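Local coordinates for NADPH-dependent nitro/flavin reductase (Bacillus subtilis, PDB 3N2S) that catalyses NADPH-dependent reduction of flavin mononucleotide and of nitroaromatic compounds, quinones and azo dyes, and also has NADH oxidase activity, at the interface of chains A and B. Residues are numbered along the deposited sequence; one frame, centred on the assembly and turned at random. Chains: chain A/B, NADPH-dependent nitro/flavin reductase.

The interface of chains A and B. Residues chain A 174-176, 201, 221; chain B 35, 37, 39, 42, 44.
In the homodimer interface of this nitroreductase, the loop A:Pro174 to A:Leu176, which contributes A:Arg175 to the FMN pocket, meets the segment of chain B that follows helix 24-35, where B:Thr39 lines an FMN pocket too. The amide of B:Gln44 reads chain A with both ends. B:Gln44 OE1 takes the backbone N-H of A:Leu176 (N to OE1 2.9 Å) on an in-plane lone pair, almost straight (174° at H). B:Gln44 NE2 meets the phenol A:Tyr201 OH tip to tip at 3.0 Å, the amide steeply turned against the ring, and also donates to the backbone O of B:Tyr42. A:Trp221 NE1 donates to that same B:Tyr42 O at 2.9 Å, the oxygen lying in the indole plane; the two donors arrive from opposite faces of the carbonyl. The ring of B:Tyr42 takes the CD1 edge of A:Trp221 over one face, the planes 88° apart, and B:Tyr42 OH donates to A:Pro174 O at 2.5 Å. A:Tyr201 OH donates to that carbonyl as well, so two phenols from different chains grip one oxygen. A:Arg175 bends at chi2 (-61°) and lays its guanidinium beside the end of helix 24-35 and the loop after it: A:Arg175 NE donates to B:Gln35 O at 2.8 Å, and NH2 to B:Ala37 O, also at 2.8 Å, from above that carbonyl's plane. B:Thr39 CG2 lies over a guanidinium face near its rim, while CD of the arginine packs on the B:Gln44 amide. An alanine in place of A:Arg175 would probably leave the carbonyls of B:Gln35 and B:Ala37 without these donors, and remove the methylene that packs on the B:Gln44 amide. A:Tyr201 and A:Trp221 come from helices 191-213 and 221-229, which back the A:Pro174 loop, whereas B:Gln35 ends helix 24-35 and B:Tyr42 closes the 3-10 turn 40-42; two-fold symmetry repeats the contact with the chains exchanged.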
ATOM      1  N   PRO A 174      -0.979  16.464  12.637  1.00 15.33           N
ATOM      2  CA  PRO A 174       0.241  15.882  13.228  1.00 15.75           C
ATOM      3  C   PRO A 174       0.217  14.356  13.244  1.00 17.71           C
ATOM      4  O   PRO A 174      -0.831  13.736  13.441  1.00 15.26           O
ATOM      5  CB  PRO A 174       0.253  16.440  14.659  1.00 18.01           C
ATOM      6  CG  PRO A 174      -0.619  17.659  14.606  1.00 21.93           C
ATOM      7  CD  PRO A 174      -1.708  17.285  13.618  1.00 17.42           C
ATOM      8  N   ARG A 175       1.380  13.768  13.017  1.00 14.24           N
ATOM      9  CA  ARG A 175       1.559  12.329  13.012  1.00 14.16           C
ATOM     10  C   ARG A 175       2.121  11.890  14.355  1.00 15.93           C
ATOM     11  O   ARG A 175       2.678  12.715  15.086  1.00 13.22           O
ATOM     12  CB  ARG A 175       2.528  11.930  11.879  1.00 11.52           C
ATOM     13  CG  ARG A 175       1.932  12.140  10.472  1.00 13.85           C
ATOM     14  CD  ARG A 175       0.669  11.294  10.242  1.00 12.81           C
ATOM     15  NE  ARG A 175       0.259  11.275   8.833  1.00 15.14           N
ATOM     16  CZ  ARG A 175      -0.676  12.058   8.313  1.00 18.03           C
ATOM     17  NH1 ARG A 175      -1.275  12.974   9.059  1.00 16.30           N
ATOM     18  NH2 ARG A 175      -1.019  11.935   7.037  1.00  8.51           N
ATOM     19  N   LEU A 176       1.992  10.588  14.662  1.00 12.45           N
ATOM     20  CA  LEU A 176       2.543   9.999  15.887  1.00 11.63           C
ATOM     21  C   LEU A 176       4.005  10.387  16.071  1.00 15.66           C
ATOM     22  O   LEU A 176       4.740  10.506  15.080  1.00 14.16           O
ATOM     23  CB  LEU A 176       2.486   8.459  15.803  1.00 11.39           C
ATOM     24  CG  LEU A 176       1.122   7.792  16.120  1.00 15.66           C
ATOM     25  CD1 LEU A 176       1.052   6.404  15.467  1.00 15.73           C
ATOM     26  CD2 LEU A 176       0.907   7.652  17.639  1.00 20.68           C
ATOM     27  N   TYR A 201       1.318  12.510  22.444  1.00 12.48           N
ATOM     28  CA  TYR A 201       0.519  12.584  21.218  1.00 13.00           C
ATOM     29  C   TYR A 201      -0.905  13.011  21.481  1.00 16.81           C
ATOM     30  O   TYR A 201      -1.400  13.875  20.771  1.00 16.35           O
ATOM     31  CB  TYR A 201       0.559  11.266  20.437  1.00 13.25           C
ATOM     32  CG  TYR A 201       0.001  11.392  19.035  1.00 12.63           C
ATOM     33  CD1 TYR A 201       0.430  12.406  18.178  1.00 13.52           C
ATOM     34  CD2 TYR A 201      -0.897  10.459  18.540  1.00 12.44           C
ATOM     35  CE1 TYR A 201      -0.046  12.493  16.867  1.00 13.90           C
ATOM     36  CE2 TYR A 201      -1.357  10.517  17.222  1.00 13.03           C
ATOM     37  CZ  TYR A 201      -0.934  11.535  16.391  1.00 15.36           C
ATOM     38  OH  TYR A 201      -1.423  11.596  15.108  1.00 14.61           O
ATOM     39  N   TRP A 221      -6.344  11.857  20.478  1.00 16.54           N
ATOM     40  CA  TRP A 221      -6.249  10.891  19.389  1.00 15.22           C
ATOM     41  C   TRP A 221      -6.808   9.542  19.818  1.00 19.29           C
ATOM     42  O   TRP A 221      -7.608   8.969  19.094  1.00 16.50           O
ATOM     43  CB  TRP A 221      -4.786  10.731  18.944  1.00 13.53           C
ATOM     44  CG  TRP A 221      -4.630   9.836  17.757  1.00 13.12           C
ATOM     45  CD1 TRP A 221      -4.937  10.132  16.461  1.00 15.34           C
ATOM     46  CD2 TRP A 221      -4.088   8.511  17.754  1.00 12.73           C
ATOM     47  NE1 TRP A 221      -4.607   9.077  15.644  1.00 14.44           N
ATOM     48  CE2 TRP A 221      -4.079   8.066  16.412  1.00 15.90           C
ATOM     49  CE3 TRP A 221      -3.560   7.674  18.749  1.00 14.52           C
ATOM     50  CZ2 TRP A 221      -3.587   6.811  16.041  1.00 14.81           C
ATOM     51  CZ3 TRP A 221      -3.078   6.426  18.382  1.00 16.47           C
ATOM     52  CH2 TRP A 221      -3.070   6.014  17.035  1.00 17.00           C
TER
ATOM     53  N   GLN B  35       5.740   8.502   7.443  1.00 10.37           N
ATOM     54  CA  GLN B  35       4.626   8.883   8.310  1.00  9.57           C
ATOM     55  C   GLN B  35       3.674   9.884   7.669  1.00 12.09           C
ATOM     56  O   GLN B  35       2.508   9.904   8.025  1.00 12.38           O
ATOM     57  CB  GLN B  35       5.147   9.448   9.641  1.00 10.85           C
ATOM     58  CG  GLN B  35       5.820   8.421  10.532  1.00 16.25           C
ATOM     59  CD  GLN B  35       6.057   9.032  11.889  1.00 21.87           C
ATOM     60  OE1 GLN B  35       5.183   9.037  12.765  1.00 17.54           O
ATOM     61  NE2 GLN B  35       7.210   9.613  12.066  1.00  9.94           N
ATOM     62  N   ALA B  37       2.326   9.933   4.827  1.00 10.64           N
ATOM     63  CA  ALA B  37       1.305   9.366   3.939  1.00  9.05           C
ATOM     64  C   ALA B  37      -0.081   9.475   4.588  1.00 10.80           C
ATOM     65  O   ALA B  37      -0.204   9.489   5.830  1.00  9.28           O
ATOM     66  CB  ALA B  37       1.621   7.882   3.661  1.00  9.38           C
ATOM     67  N   THR B  39      -3.651   8.132   5.943  1.00 10.92           N
ATOM     68  CA  THR B  39      -3.917   7.007   6.829  1.00 10.06           C
ATOM     69  C   THR B  39      -5.423   6.905   7.097  1.00 12.22           C
ATOM     70  O   THR B  39      -6.035   7.890   7.477  1.00 10.44           O
ATOM     71  CB  THR B  39      -3.066   7.117   8.124  1.00 14.72           C
ATOM     72  OG1 THR B  39      -3.627   6.231   9.096  1.00 13.18           O
ATOM     73  CG2 THR B  39      -3.038   8.548   8.700  1.00 11.82           C
ATOM     74  N   TYR B  42      -7.170   8.195  10.355  1.00 11.75           N
ATOM     75  CA  TYR B  42      -6.063   8.743  11.163  1.00 12.39           C
ATOM     76  C   TYR B  42      -5.435   7.673  12.083  1.00 14.10           C
ATOM     77  O   TYR B  42      -4.667   8.015  12.980  1.00 15.20           O
ATOM     78  CB  TYR B  42      -6.651   9.903  12.025  1.00 13.05           C
ATOM     79  CG  TYR B  42      -5.731  11.028  12.458  1.00 15.28           C
ATOM     80  CD1 TYR B  42      -4.446  11.161  11.923  1.00 17.28           C
ATOM     81  CD2 TYR B  42      -6.171  12.002  13.344  1.00 16.03           C
ATOM     82  CE1 TYR B  42      -3.610  12.222  12.302  1.00 16.45           C
ATOM     83  CE2 TYR B  42      -5.345  13.056  13.734  1.00 17.09           C
ATOM     84  CZ  TYR B  42      -4.074  13.170  13.203  1.00 20.66           C
ATOM     85  OH  TYR B  42      -3.322  14.261  13.575  1.00 16.38           O
ATOM     86  N   GLN B  44      -3.104   5.294  11.622  1.00 10.47           N
ATOM     87  CA  GLN B  44      -1.658   5.070  11.476  1.00  9.92           C
ATOM     88  C   GLN B  44      -1.324   3.641  11.949  1.00 14.49           C
ATOM     89  O   GLN B  44      -0.496   3.443  12.855  1.00 11.53           O
ATOM     90  CB  GLN B  44      -0.868   6.143  12.249  1.00 10.56           C
ATOM     91  CG  GLN B  44      -1.142   7.562  11.739  1.00 10.50           C
ATOM     92  CD  GLN B  44      -0.765   8.639  12.724  1.00 15.99           C
ATOM     93  OE1 GLN B  44       0.403   8.984  12.853  1.00 12.54           O
ATOM     94  NE2 GLN B  44      -1.750   9.210  13.402  1.00  9.29           N
TER